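Local coordinates for protein VIN1 (PDB 6BFI) that binds actin filaments and may play a role in cell-cell adhesion, as a sponge homolog of vinculin, at residues H672-V677 and R700-M705; R679-W684 and D809-S814; Q734-L739 and R805-V810; Q742-C747 and N755-L760; A816-L821 and A828-R833. All coordinates share one frame; numbering follows the deposited sequence.

How the interactions relate
Interactions 1 to 4 are buried helix-to-helix contacts of the C-terminal helical region, whereas interaction 5 lies at the surface, where the chain turns back after helix 786-817. Helix 669-682 serves both interactions 1 and 2; helix 786-817 serves 2 and 3, and its C-terminal exit serves 5; helix 718-745 serves 3 and 4. Interactions 2 and 3 share Asp809 and Val810. The buried contacts 1, 3 and 4 are purely apolar, made by alanines, leucines, a valine pair, an isoleucine and a methionine. Interaction 2 alone adds a salt bridge across its segments, while interaction 5 combines a sulfur-aromatic contact with aliphatic packing. Interactions 2 and 5 touch through Trp684 and Trp832.

Interaction 1: residues H672-V677 and R700-M705; sequences HAAASV and RKMAMM
Ala674 of helix 669-682 packs on Met702 and Ala703 of helix 690-710, and everything that passes between the two segments is van der Waals contact. One methyl group does the work on the first side: Ala674 CB lies 3.8 Å from Met702 CB, about as close to the backbone N of Ala703, and 4.4 Å from Ala703 CB. Because the groups in between are so small, the backbones approach closely, with Ala674 CA 5.8 Å from Met702 CA. Met702 offers just the root of its side chain. Its CG, set anti to the backbone N (chi1 -174°), still lies 3.9 Å from Ala674 CB, but bends at the next two torsions lead the sulfur and CE away, and the chain packs against Ala800, Leu803 and Met804 of helix 786-817. Polar bonding stays within each helix or goes to other helices. Ser676 OG donates to Ala673 O at 2.6 Å, an oxygen that also accepts the backbone N-H of Val677. On the other helix, Arg700 forms a salt bridge with Glu655 of helix 649-659, and Lys701 forms one with Glu728 of helix 718-745. The chemistry implies a junction that, between these segments, rests on close apolar fit: the small alanines let the helices come near, and the longer Met702 extends the apolar layer to a third helix.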
# COMPACT_ATOMS: atom_id res chain seq x y z
N HIS A 672 6.98 -8.73 -23.79
CA HIS A 672 5.60 -8.78 -23.34
C HIS A 672 5.29 -7.65 -22.37
O HIS A 672 4.24 -7.00 -22.48
CB HIS A 672 5.29 -10.13 -22.71
CG HIS A 672 5.00 -11.21 -23.71
ND1 HIS A 672 3.73 -11.70 -23.93
CD2 HIS A 672 5.81 -11.89 -24.55
CE1 HIS A 672 3.77 -12.64 -24.86
NE2 HIS A 672 5.02 -12.77 -25.25
N ALA A 673 6.18 -7.40 -21.40
CA ALA A 673 5.95 -6.30 -20.46
C ALA A 673 5.92 -4.96 -21.18
O ALA A 673 5.03 -4.12 -20.93
CB ALA A 673 7.03 -6.31 -19.37
N ALA A 674 6.87 -4.74 -22.08
CA ALA A 674 6.88 -3.52 -22.89
C ALA A 674 5.62 -3.40 -23.73
O ALA A 674 5.15 -2.28 -23.99
CB ALA A 674 8.12 -3.47 -23.77
N ALA A 675 5.05 -4.52 -24.17
CA ALA A 675 3.81 -4.50 -24.94
C ALA A 675 2.61 -4.16 -24.08
O ALA A 675 1.69 -3.49 -24.55
CB ALA A 675 3.60 -5.84 -25.64
N SER A 676 2.59 -4.62 -22.82
CA SER A 676 1.52 -4.21 -21.92
C SER A 676 1.59 -2.72 -21.64
O SER A 676 0.55 -2.05 -21.57
CB SER A 676 1.60 -5.00 -20.61
OG SER A 676 2.75 -4.65 -19.87
N VAL A 677 2.79 -2.17 -21.48
CA VAL A 677 2.91 -0.73 -21.26
C VAL A 677 2.49 0.04 -22.50
O VAL A 677 1.67 0.97 -22.44
CB VAL A 677 4.35 -0.37 -20.83
CG1 VAL A 677 4.57 1.12 -20.95
CG2 VAL A 677 4.59 -0.83 -19.41
N ARG A 700 8.96 1.33 -26.50
CA ARG A 700 9.76 1.00 -27.68
C ARG A 700 11.19 0.63 -27.28
O ARG A 700 11.71 -0.41 -27.70
CB ARG A 700 9.77 2.19 -28.64
CG ARG A 700 8.40 2.65 -29.11
CD ARG A 700 8.51 3.84 -30.05
NE ARG A 700 7.21 4.42 -30.38
CZ ARG A 700 6.78 5.60 -29.95
NH1 ARG A 700 7.54 6.35 -29.17
NH2 ARG A 700 5.58 6.04 -30.31
N LYS A 701 11.82 1.47 -26.46
CA LYS A 701 13.19 1.20 -26.02
C LYS A 701 13.29 -0.12 -25.28
O LYS A 701 14.25 -0.88 -25.48
CB LYS A 701 13.68 2.35 -25.14
CG LYS A 701 13.82 3.68 -25.87
CD LYS A 701 14.19 4.80 -24.90
CE LYS A 701 14.43 6.11 -25.63
NZ LYS A 701 15.56 6.01 -26.59
N MET A 702 12.30 -0.44 -24.45
CA MET A 702 12.34 -1.69 -23.69
C MET A 702 12.21 -2.90 -24.61
O MET A 702 12.84 -3.94 -24.38
CB MET A 702 11.26 -1.70 -22.62
CG MET A 702 11.31 -2.90 -21.69
SD MET A 702 12.74 -2.91 -20.57
CE MET A 702 12.32 -1.56 -19.47
N ALA A 703 11.39 -2.78 -25.66
CA ALA A 703 11.31 -3.84 -26.66
C ALA A 703 12.65 -4.02 -27.37
O ALA A 703 13.08 -5.16 -27.61
CB ALA A 703 10.20 -3.54 -27.67
N MET A 704 13.32 -2.91 -27.70
CA MET A 704 14.65 -3.02 -28.28
C MET A 704 15.61 -3.73 -27.33
O MET A 704 16.43 -4.55 -27.77
CB MET A 704 15.18 -1.63 -28.65
CG MET A 704 14.35 -0.91 -29.69
SD MET A 704 13.99 -1.97 -31.11
CE MET A 704 15.64 -2.27 -31.75
N MET A 705 15.51 -3.44 -26.03
CA MET A 705 16.34 -4.14 -25.06
C MET A 705 16.06 -5.64 -25.10
O MET A 705 17.00 -6.45 -25.10
CB MET A 705 16.12 -3.61 -23.64
CG MET A 705 16.78 -4.50 -22.59
SD MET A 705 16.62 -3.98 -20.87
CE MET A 705 17.48 -2.42 -20.92

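Interaction 2: residues R679-W684 and D809-S814; sequences READQW and DVIRAS
Glu680 and Arg812 form a salt bridge across this contact, with Ile811 and Ala681 packed beside it. Arg812 NH2 donates to Glu680 OE1 at 3.2 Å in a fairly straight bond (164°), and Arg812 NE makes a weak second bond to Glu680 OE2, also 3.2 Å long. The carboxylate lies at the guanidinium edge, yet the two planes are 56° apart, and NH2 reaches OE1 from well above the carboxylate plane. Nearer the backbones, on the aliphatic part of the glutamate, Ile811 CD1 touches Glu680 CG at 3.8 Å and Ala681 CB at 4.0 Å. Glu680 leaves its helix with CG anti to the backbone N and bends at chi2, which turns its carboxylate to Arg812; the arginine chain runs out extended from CG to NE and crosses the glutamate at about a right angle. In the next shell, Gln683 NE2 donates to Glu680 O on a lone pair, 3.3 Å away. Val695 of helix 690-710 backs both Ala681 and Ile811, while His273 of helix 268-283 touches Arg812. The result is a two-point salt bridge, one bond firmer than the other, well aligned at the guanidinium but off the carboxylate plane, joining helix 669-682 to helix 786-817.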
# COMPACT_ATOMS: atom_id res chain seq x y z
N ARG A 679 0.58 -0.84 -24.84
CA ARG A 679 -0.86 -0.97 -25.06
C ARG A 679 -1.65 -0.14 -24.05
O ARG A 679 -2.71 0.39 -24.38
CB ARG A 679 -1.27 -2.43 -24.99
CG ARG A 679 -2.60 -2.73 -25.63
CD ARG A 679 -2.70 -4.20 -26.01
NE ARG A 679 -1.64 -4.60 -26.94
CZ ARG A 679 -0.58 -5.32 -26.58
NH1 ARG A 679 -0.42 -5.71 -25.33
NH2 ARG A 679 0.34 -5.64 -27.49
N GLU A 680 -1.14 -0.01 -22.82
CA GLU A 680 -1.80 0.85 -21.85
C GLU A 680 -1.77 2.30 -22.30
O GLU A 680 -2.78 3.02 -22.20
CB GLU A 680 -1.14 0.70 -20.47
CG GLU A 680 -1.76 1.58 -19.39
CD GLU A 680 -3.16 1.15 -19.01
OE1 GLU A 680 -3.49 -0.04 -19.19
OE2 GLU A 680 -3.94 2.01 -18.55
N ALA A 681 -0.63 2.76 -22.82
CA ALA A 681 -0.52 4.15 -23.26
C ALA A 681 -1.10 4.39 -24.65
O ALA A 681 -1.34 5.55 -25.00
CB ALA A 681 0.95 4.59 -23.23
N ASP A 682 -1.34 3.33 -25.43
CA ASP A 682 -1.75 3.51 -26.82
C ASP A 682 -3.20 3.95 -26.95
O ASP A 682 -3.55 4.58 -27.95
CB ASP A 682 -1.52 2.21 -27.60
CG ASP A 682 -1.66 2.40 -29.10
OD1 ASP A 682 -1.28 3.48 -29.61
OD2 ASP A 682 -2.14 1.47 -29.78
N GLN A 683 -4.04 3.63 -25.97
CA GLN A 683 -5.45 4.02 -26.04
C GLN A 683 -5.65 5.52 -25.86
O GLN A 683 -6.77 6.00 -26.05
CB GLN A 683 -6.25 3.25 -24.99
CG GLN A 683 -5.66 3.28 -23.59
CD GLN A 683 -6.46 2.43 -22.61
OE1 GLN A 683 -7.67 2.29 -22.74
NE2 GLN A 683 -5.77 1.86 -21.63
N TRP A 684 -4.60 6.26 -25.51
CA TRP A 684 -4.66 7.71 -25.38
C TRP A 684 -3.94 8.37 -26.56
O TRP A 684 -2.89 7.89 -27.00
CB TRP A 684 -4.02 8.18 -24.07
CG TRP A 684 -4.55 7.48 -22.87
CD1 TRP A 684 -4.02 6.37 -22.27
CD2 TRP A 684 -5.70 7.85 -22.10
NE1 TRP A 684 -4.78 6.02 -21.18
CE2 TRP A 684 -5.81 6.91 -21.05
CE3 TRP A 684 -6.64 8.87 -22.19
CZ2 TRP A 684 -6.83 6.97 -20.10
CZ3 TRP A 684 -7.66 8.93 -21.25
CH2 TRP A 684 -7.75 7.98 -20.22
N ASP A 809 1.28 1.48 -13.92
CA ASP A 809 0.55 2.01 -12.78
C ASP A 809 0.75 3.52 -12.63
O ASP A 809 -0.11 4.21 -12.08
CB ASP A 809 0.96 1.28 -11.50
CG ASP A 809 0.49 -0.16 -11.48
OD1 ASP A 809 -0.62 -0.44 -11.98
OD2 ASP A 809 1.24 -1.02 -10.97
N VAL A 810 1.88 4.04 -13.12
CA VAL A 810 2.09 5.48 -13.10
C VAL A 810 1.21 6.17 -14.15
O VAL A 810 0.76 7.30 -13.94
CB VAL A 810 3.59 5.80 -13.31
CG1 VAL A 810 3.78 7.26 -13.73
CG2 VAL A 810 4.36 5.53 -12.03
N ILE A 811 0.96 5.51 -15.28
CA ILE A 811 -0.00 6.04 -16.24
C ILE A 811 -1.36 6.19 -15.57
O ILE A 811 -1.95 7.29 -15.55
CB ILE A 811 -0.11 5.13 -17.48
CG1 ILE A 811 1.25 4.93 -18.15
CG2 ILE A 811 -1.11 5.70 -18.48
CD1 ILE A 811 1.19 3.91 -19.25
N ARG A 812 -1.88 5.10 -15.01
CA ARG A 812 -3.21 5.16 -14.42
C ARG A 812 -3.27 6.14 -13.25
O ARG A 812 -4.22 6.93 -13.14
CB ARG A 812 -3.66 3.77 -13.98
CG ARG A 812 -3.78 2.78 -15.12
CD ARG A 812 -4.27 1.43 -14.65
NE ARG A 812 -4.29 0.45 -15.73
CZ ARG A 812 -4.68 -0.81 -15.60
NH1 ARG A 812 -5.09 -1.26 -14.42
NH2 ARG A 812 -4.66 -1.63 -16.64
N ALA A 813 -2.25 6.13 -12.38
CA ALA A 813 -2.25 7.03 -11.24
C ALA A 813 -2.12 8.48 -11.66
O ALA A 813 -2.62 9.38 -10.97
CB ALA A 813 -1.12 6.66 -10.28
N SER A 814 -1.45 8.74 -12.79
CA SER A 814 -1.35 10.11 -13.29
C SER A 814 -2.69 10.58 -13.86
O SER A 814 -3.11 11.72 -13.62
CB SER A 814 -0.26 10.20 -14.35
OG SER A 814 0.99 9.78 -13.83

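Interaction 3: residues Q734-L739 and R805-V810; sequences QELLKL and RTVKDV
Leu736 and Val807 meet through branches that their first torsions direct into the gap between helices 718-745 and 786-817. In Leu736, CG stands anti to the backbone N (chi1 174°), while chi2 (70°) bends CD1 aside toward Val810 and leaves CD2 as the extended branch, running out to the valine. In Val807, CG1 is anti to the backbone N and CG2 lies beside that N, anti to the carbonyl carbon, leaving the fork of the two methyls turned to the leucine. Leu736 CD2 rests on that fork, 4.0 Å from Val807 CG1 and equally far from Val807 CG2. The other leucine methyl makes a looser contact, Leu736 CD1 to Val810 CG1 at 4.5 Å, about one turn further along the second segment. The backbones stay well apart, with Leu736 CA 8.6 Å from Val807 CA, so the branched side chains bridge the distance. Helix 690-710 adds Met698, which touches both Leu736 and Val807, and Val695, which touches Val807. From helix 669-682, Val677 also packs on Val807. Val810 packs on Leu756, Leu759 and Leu760 of helix 750-760, and Thr806 touches Ile763 and Ile766 of helix 763-778, placing this contact in the apolar interior where these helices converge.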
# COMPACT_ATOMS: atom_id res chain seq x y z
N GLN A 734 14.01 8.92 -15.75
CA GLN A 734 14.25 10.18 -15.05
C GLN A 734 13.25 11.24 -15.50
O GLN A 734 12.59 11.88 -14.67
CB GLN A 734 15.68 10.66 -15.30
CG GLN A 734 16.76 9.73 -14.78
CD GLN A 734 18.16 10.29 -15.00
OE1 GLN A 734 18.32 11.41 -15.47
NE2 GLN A 734 19.17 9.50 -14.66
N GLU A 735 13.13 11.44 -16.81
CA GLU A 735 12.20 12.45 -17.32
C GLU A 735 10.76 12.13 -16.91
O GLU A 735 9.99 13.03 -16.56
CB GLU A 735 12.32 12.56 -18.83
CG GLU A 735 13.62 13.21 -19.29
CD GLU A 735 13.85 13.08 -20.78
OE1 GLU A 735 13.28 12.15 -21.39
OE2 GLU A 735 14.59 13.91 -21.35
N LEU A 736 10.39 10.85 -16.94
CA LEU A 736 9.05 10.45 -16.51
C LEU A 736 8.83 10.80 -15.04
O LEU A 736 7.74 11.26 -14.66
CB LEU A 736 8.85 8.95 -16.74
CG LEU A 736 7.53 8.38 -16.19
CD1 LEU A 736 6.35 8.89 -17.01
CD2 LEU A 736 7.57 6.86 -16.16
N LEU A 737 9.84 10.58 -14.20
CA LEU A 737 9.70 10.94 -12.79
C LEU A 737 9.55 12.44 -12.61
O LEU A 737 8.78 12.90 -11.76
CB LEU A 737 10.89 10.41 -11.99
CG LEU A 737 10.71 10.26 -10.47
CD1 LEU A 737 11.62 9.17 -9.95
CD2 LEU A 737 10.98 11.57 -9.74
N LYS A 738 10.28 13.23 -13.41
CA LYS A 738 10.15 14.68 -13.32
C LYS A 738 8.74 15.13 -13.69
O LYS A 738 8.09 15.86 -12.94
CB LYS A 738 11.19 15.36 -14.21
CG LYS A 738 12.58 15.46 -13.59
CD LYS A 738 13.52 16.26 -14.47
CE LYS A 738 14.87 16.46 -13.80
NZ LYS A 738 15.81 17.24 -14.65
N LEU A 739 8.25 14.69 -14.85
CA LEU A 739 6.94 15.13 -15.31
C LEU A 739 5.83 14.65 -14.38
O LEU A 739 4.98 15.44 -13.95
CB LEU A 739 6.69 14.64 -16.74
CG LEU A 739 5.32 15.01 -17.33
CD1 LEU A 739 5.11 16.52 -17.29
CD2 LEU A 739 5.20 14.48 -18.75
N ARG A 805 5.68 -2.66 -15.02
CA ARG A 805 4.51 -2.59 -14.14
C ARG A 805 4.41 -1.23 -13.47
O ARG A 805 3.34 -0.61 -13.43
CB ARG A 805 4.58 -3.70 -13.09
CG ARG A 805 4.31 -5.09 -13.62
CD ARG A 805 4.10 -6.07 -12.47
NE ARG A 805 5.26 -6.14 -11.59
CZ ARG A 805 6.24 -7.02 -11.71
NH1 ARG A 805 6.21 -7.93 -12.68
NH2 ARG A 805 7.26 -7.01 -10.86
N THR A 806 5.54 -0.74 -12.95
CA THR A 806 5.54 0.55 -12.27
C THR A 806 5.13 1.67 -13.22
O THR A 806 4.32 2.53 -12.86
CB THR A 806 6.92 0.82 -11.68
OG1 THR A 806 7.24 -0.21 -10.74
CG2 THR A 806 6.94 2.17 -10.97
N VAL A 807 5.67 1.68 -14.45
CA VAL A 807 5.34 2.74 -15.40
C VAL A 807 3.86 2.71 -15.76
O VAL A 807 3.21 3.75 -15.86
CB VAL A 807 6.23 2.63 -16.65
CG1 VAL A 807 5.77 3.60 -17.73
CG2 VAL A 807 7.69 2.89 -16.29
N LYS A 808 3.31 1.51 -15.96
CA LYS A 808 1.89 1.38 -16.28
C LYS A 808 1.02 1.93 -15.15
O LYS A 808 0.13 2.77 -15.37
CB LYS A 808 1.58 -0.09 -16.57
CG LYS A 808 0.11 -0.46 -16.59
CD LYS A 808 -0.02 -1.94 -16.93
CE LYS A 808 -1.46 -2.41 -16.82
NZ LYS A 808 -1.59 -3.84 -17.22
N ASP A 809 1.28 1.48 -13.92
CA ASP A 809 0.55 2.01 -12.78
C ASP A 809 0.75 3.52 -12.63
O ASP A 809 -0.11 4.21 -12.08
CB ASP A 809 0.96 1.28 -11.50
CG ASP A 809 0.49 -0.16 -11.48
OD1 ASP A 809 -0.62 -0.44 -11.98
OD2 ASP A 809 1.24 -1.02 -10.97
N VAL A 810 1.88 4.04 -13.12
CA VAL A 810 2.09 5.48 -13.10
C VAL A 810 1.21 6.17 -14.15
O VAL A 810 0.76 7.30 -13.94
CB VAL A 810 3.59 5.80 -13.31
CG1 VAL A 810 3.78 7.26 -13.73
CG2 VAL A 810 4.36 5.53 -12.03

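Interaction 4: residues Q742-C747 and N755-L760; sequences QIANAC and NLLQLL
Ala744 and Leu756 bring the end of helix 718-745 against helix 750-760, their CA atoms 6.6 Å apart, across a short connection that starts where Ala746 leaves helical geometry. The Ala744 methyl is the centre of the packing. Leu756 CD2 and Leu757 CD2 both lie 3.7 Å from Ala744 CB, while the two CD2 atoms are 5.7 Å from each other, so consecutive leucines meet the alanine from different sides. Their first torsions differ: Leu756 CG is anti to the backbone N (chi1 179°), whereas Leu757 CG lies beside its own backbone N (chi1 -74°), which lets CD2 of this more outward residue turn back to the alanine. Leu756 CD2 also comes within 3.9 Å of the backbone N of Ala744 and 4.2 Å of Ile743 CG2, adding a second aliphatic partner at the flank. Beyond the leucines, Ser814 of helix 786-817 touches Leu756, and Ile827 of the later loop touches Ile743. Lys753, in the first turn of helix 750-760, donates through NZ to the carbonyl oxygens of Ala744, Asn745 and Cys747. Chemically, the helical hairpin joins two unlike parts: leucine methyls pack round a small alanine, and a neighbouring lysine gathers carbonyls at the end of the preceding helix, where its positive charge would probably be favoured by the helix dipole.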
# COMPACT_ATOMS: atom_id res chain seq x y z
N GLN A 742 5.70 16.64 -11.43
CA GLN A 742 5.00 17.90 -11.68
C GLN A 742 3.49 17.72 -11.66
O GLN A 742 2.76 18.64 -11.26
CB GLN A 742 5.44 18.49 -13.02
CG GLN A 742 6.91 18.85 -13.11
CD GLN A 742 7.29 19.40 -14.47
OE1 GLN A 742 6.43 19.76 -15.27
NE2 GLN A 742 8.59 19.47 -14.74
N ILE A 743 3.00 16.56 -12.08
CA ILE A 743 1.57 16.29 -12.02
C ILE A 743 1.13 16.08 -10.57
O ILE A 743 0.08 16.60 -10.15
CB ILE A 743 1.22 15.07 -12.90
CG1 ILE A 743 1.36 15.45 -14.38
CG2 ILE A 743 -0.18 14.56 -12.59
CD1 ILE A 743 1.79 14.30 -15.25
N ALA A 744 1.91 15.34 -9.79
CA ALA A 744 1.56 15.11 -8.40
C ALA A 744 1.59 16.40 -7.59
O ALA A 744 0.81 16.56 -6.65
CB ALA A 744 2.50 14.07 -7.78
N ASN A 745 2.48 17.33 -7.94
CA ASN A 745 2.61 18.55 -7.15
C ASN A 745 1.38 19.44 -7.30
O ASN A 745 0.90 20.02 -6.31
CB ASN A 745 3.87 19.31 -7.57
CG ASN A 745 4.23 20.43 -6.61
OD1 ASN A 745 3.78 21.57 -6.77
ND2 ASN A 745 5.03 20.11 -5.61
N ALA A 746 0.84 19.56 -8.51
CA ALA A 746 -0.31 20.41 -8.77
C ALA A 746 -1.64 19.71 -8.48
O ALA A 746 -2.70 20.26 -8.81
CB ALA A 746 -0.29 20.90 -10.22
N CYS A 747 -1.61 18.53 -7.87
CA CYS A 747 -2.82 17.79 -7.53
C CYS A 747 -3.30 18.19 -6.14
O CYS A 747 -2.50 18.29 -5.20
CB CYS A 747 -2.56 16.29 -7.59
SG CYS A 747 -3.99 15.27 -7.16
N ASN A 755 -1.00 8.27 -3.99
CA ASN A 755 -1.01 7.11 -4.87
C ASN A 755 0.05 7.21 -5.96
O ASN A 755 0.72 6.22 -6.28
CB ASN A 755 -2.40 6.94 -5.49
CG ASN A 755 -2.50 5.70 -6.37
OD1 ASN A 755 -1.84 4.70 -6.12
ND2 ASN A 755 -3.32 5.78 -7.41
N LEU A 756 0.24 8.41 -6.52
CA LEU A 756 1.24 8.58 -7.57
C LEU A 756 2.65 8.65 -7.01
O LEU A 756 3.59 8.11 -7.61
CB LEU A 756 0.92 9.84 -8.38
CG LEU A 756 1.88 10.19 -9.53
CD1 LEU A 756 1.93 9.06 -10.55
CD2 LEU A 756 1.46 11.50 -10.19
N LEU A 757 2.83 9.30 -5.85
CA LEU A 757 4.17 9.43 -5.29
C LEU A 757 4.71 8.09 -4.81
O LEU A 757 5.92 7.82 -4.93
CB LEU A 757 4.17 10.45 -4.16
CG LEU A 757 4.07 11.91 -4.62
CD1 LEU A 757 4.36 12.86 -3.47
CD2 LEU A 757 5.00 12.16 -5.79
N GLN A 758 3.85 7.23 -4.26
CA GLN A 758 4.29 5.90 -3.85
C GLN A 758 4.89 5.14 -5.02
O GLN A 758 5.85 4.38 -4.84
CB GLN A 758 3.11 5.12 -3.26
CG GLN A 758 2.66 5.59 -1.89
CD GLN A 758 1.51 4.76 -1.35
OE1 GLN A 758 1.01 3.86 -2.02
NE2 GLN A 758 1.09 5.06 -0.12
N LEU A 759 4.34 5.32 -6.22
CA LEU A 759 4.88 4.66 -7.40
C LEU A 759 6.14 5.36 -7.90
O LEU A 759 7.08 4.70 -8.34
CB LEU A 759 3.82 4.60 -8.50
CG LEU A 759 2.52 3.90 -8.12
CD1 LEU A 759 1.49 4.06 -9.22
CD2 LEU A 759 2.77 2.43 -7.83
N LEU A 760 6.17 6.70 -7.84
CA LEU A 760 7.35 7.42 -8.33
C LEU A 760 8.58 7.21 -7.45
O LEU A 760 9.70 7.36 -7.95
CB LEU A 760 7.05 8.91 -8.43
CG LEU A 760 6.15 9.41 -9.56
CD1 LEU A 760 6.37 10.90 -9.77
CD2 LEU A 760 6.40 8.64 -10.85

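Interaction 5: residues A816-L821 and A828-R833; sequences AACIRL and ASILWR
Trp832 carries the flat group of this contact, and Cys818 meets its indole obliquely, neither squarely over a face nor in line with an edge. As modelled, Cys818 SG lies 3.9 Å from the centroid of the five-membered ring of Trp832, 68° off the ring normal, which fits a Cys sulfur-aromatic contact, although the sulfur stands too close to the indole nitrogen for its exact place to be trusted. Cys818 CB also packs on Trp832 CD1 at 3.5 Å. The same indole stacks edge-to-face with Trp684 and touches Ser814 one turn back along helix 786-817. The aliphatic remainder lies beside the sulfur: in the model Ile830 CG2 is 3.7 Å from Cys818 SG. With CG1 of Ile830 anti to the backbone N (chi1 -160°), CG2 falls between that N and the carbonyl carbon, facing the sulfur. Further along, Leu821 CD1 reaches the backbone of Ala828, 3.8 Å from Ala828 CA. Here the chain that leaves helix 786-817 doubles back; after a short 3-10 turn at 828-829, residues 830-833 run on as a mostly extended arm toward Trp684. Such a C-terminal arm returning along its helical bundle is consistent with the tail of the vinculin family.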
# COMPACT_ATOMS: atom_id res chain seq x y z
N ALA A 816 -5.47 9.56 -12.80
CA ALA A 816 -6.28 9.81 -11.61
C ALA A 816 -5.90 11.12 -10.94
O ALA A 816 -6.76 11.82 -10.39
CB ALA A 816 -6.15 8.65 -10.63
N ALA A 817 -4.61 11.48 -10.97
CA ALA A 817 -4.17 12.72 -10.35
C ALA A 817 -4.59 13.95 -11.16
O ALA A 817 -4.69 15.04 -10.59
CB ALA A 817 -2.66 12.71 -10.17
N CYS A 818 -4.84 13.79 -12.46
CA CYS A 818 -5.25 14.91 -13.30
C CYS A 818 -6.74 15.23 -13.18
O CYS A 818 -7.27 15.95 -14.04
CB CYS A 818 -4.90 14.63 -14.76
SG CYS A 818 -3.12 14.64 -15.12
N ILE A 819 -7.43 14.73 -12.16
CA ILE A 819 -8.86 14.98 -12.01
C ILE A 819 -9.13 16.27 -11.24
O ILE A 819 -10.02 17.04 -11.60
CB ILE A 819 -9.53 13.77 -11.34
CG1 ILE A 819 -9.36 12.52 -12.20
CG2 ILE A 819 -11.01 14.05 -11.09
CD1 ILE A 819 -9.78 11.24 -11.52
N ARG A 820 -8.37 16.53 -10.17
CA ARG A 820 -8.53 17.73 -9.35
C ARG A 820 -7.21 18.50 -9.37
O ARG A 820 -6.44 18.47 -8.41
CB ARG A 820 -8.95 17.38 -7.92
CG ARG A 820 -10.39 16.89 -7.80
CD ARG A 820 -10.79 16.75 -6.34
NE ARG A 820 -12.18 16.34 -6.19
CZ ARG A 820 -13.21 17.18 -6.16
NH1 ARG A 820 -13.01 18.49 -6.27
NH2 ARG A 820 -14.45 16.71 -6.02
N LEU A 821 -6.95 19.19 -10.48
CA LEU A 821 -5.77 20.01 -10.63
C LEU A 821 -6.09 21.47 -10.30
O LEU A 821 -7.24 21.91 -10.41
CB LEU A 821 -5.21 19.92 -12.05
CG LEU A 821 -4.60 18.59 -12.49
CD1 LEU A 821 -4.13 18.67 -13.93
CD2 LEU A 821 -3.45 18.21 -11.56
N ALA A 828 -2.62 21.74 -15.87
CA ALA A 828 -4.05 21.77 -16.16
C ALA A 828 -4.33 21.65 -17.65
O ALA A 828 -5.39 21.15 -18.04
CB ALA A 828 -4.67 23.06 -15.60
N SER A 829 -3.39 22.06 -18.49
CA SER A 829 -3.56 21.99 -19.94
C SER A 829 -3.25 20.61 -20.51
O SER A 829 -3.23 20.46 -21.74
CB SER A 829 -2.68 23.04 -20.63
OG SER A 829 -3.08 24.35 -20.27
N ILE A 830 -3.01 19.60 -19.67
CA ILE A 830 -2.75 18.26 -20.17
C ILE A 830 -4.05 17.65 -20.68
O ILE A 830 -5.14 17.94 -20.17
CB ILE A 830 -2.11 17.38 -19.07
CG1 ILE A 830 -1.39 16.18 -19.70
CG2 ILE A 830 -3.15 16.91 -18.06
CD1 ILE A 830 -0.66 15.33 -18.69
N LEU A 831 -3.94 16.82 -21.71
CA LEU A 831 -5.09 16.25 -22.39
C LEU A 831 -5.20 14.76 -22.06
O LEU A 831 -4.32 13.98 -22.42
CB LEU A 831 -5.00 16.45 -23.90
CG LEU A 831 -5.32 17.86 -24.41
CD1 LEU A 831 -5.41 17.88 -25.93
CD2 LEU A 831 -6.61 18.36 -23.78
N TRP A 832 -6.27 14.39 -21.37
CA TRP A 832 -6.56 12.99 -21.09
C TRP A 832 -7.82 12.55 -21.83
O TRP A 832 -8.81 12.17 -21.20
CB TRP A 832 -6.70 12.75 -19.59
CG TRP A 832 -5.39 12.75 -18.86
CD1 TRP A 832 -4.85 13.79 -18.16
CD2 TRP A 832 -4.46 11.66 -18.76
NE1 TRP A 832 -3.64 13.41 -17.63
CE2 TRP A 832 -3.38 12.11 -17.98
CE3 TRP A 832 -4.45 10.35 -19.25
CZ2 TRP A 832 -2.28 11.30 -17.68
CZ3 TRP A 832 -3.36 9.55 -18.95
CH2 TRP A 832 -2.29 10.03 -18.17
N ARG A 833 -7.78 12.61 -23.15
CA ARG A 833 -8.89 12.20 -24.00
C ARG A 833 -8.53 10.87 -24.65
O ARG A 833 -7.43 10.71 -25.19
CB ARG A 833 -9.20 13.26 -25.06
CG ARG A 833 -9.37 14.67 -24.48
CD ARG A 833 -9.94 15.66 -25.48
NE ARG A 833 -8.98 16.05 -26.52
CZ ARG A 833 -9.16 17.07 -27.36
NH1 ARG A 833 -10.26 17.81 -27.28
NH2 ARG A 833 -8.24 17.35 -28.27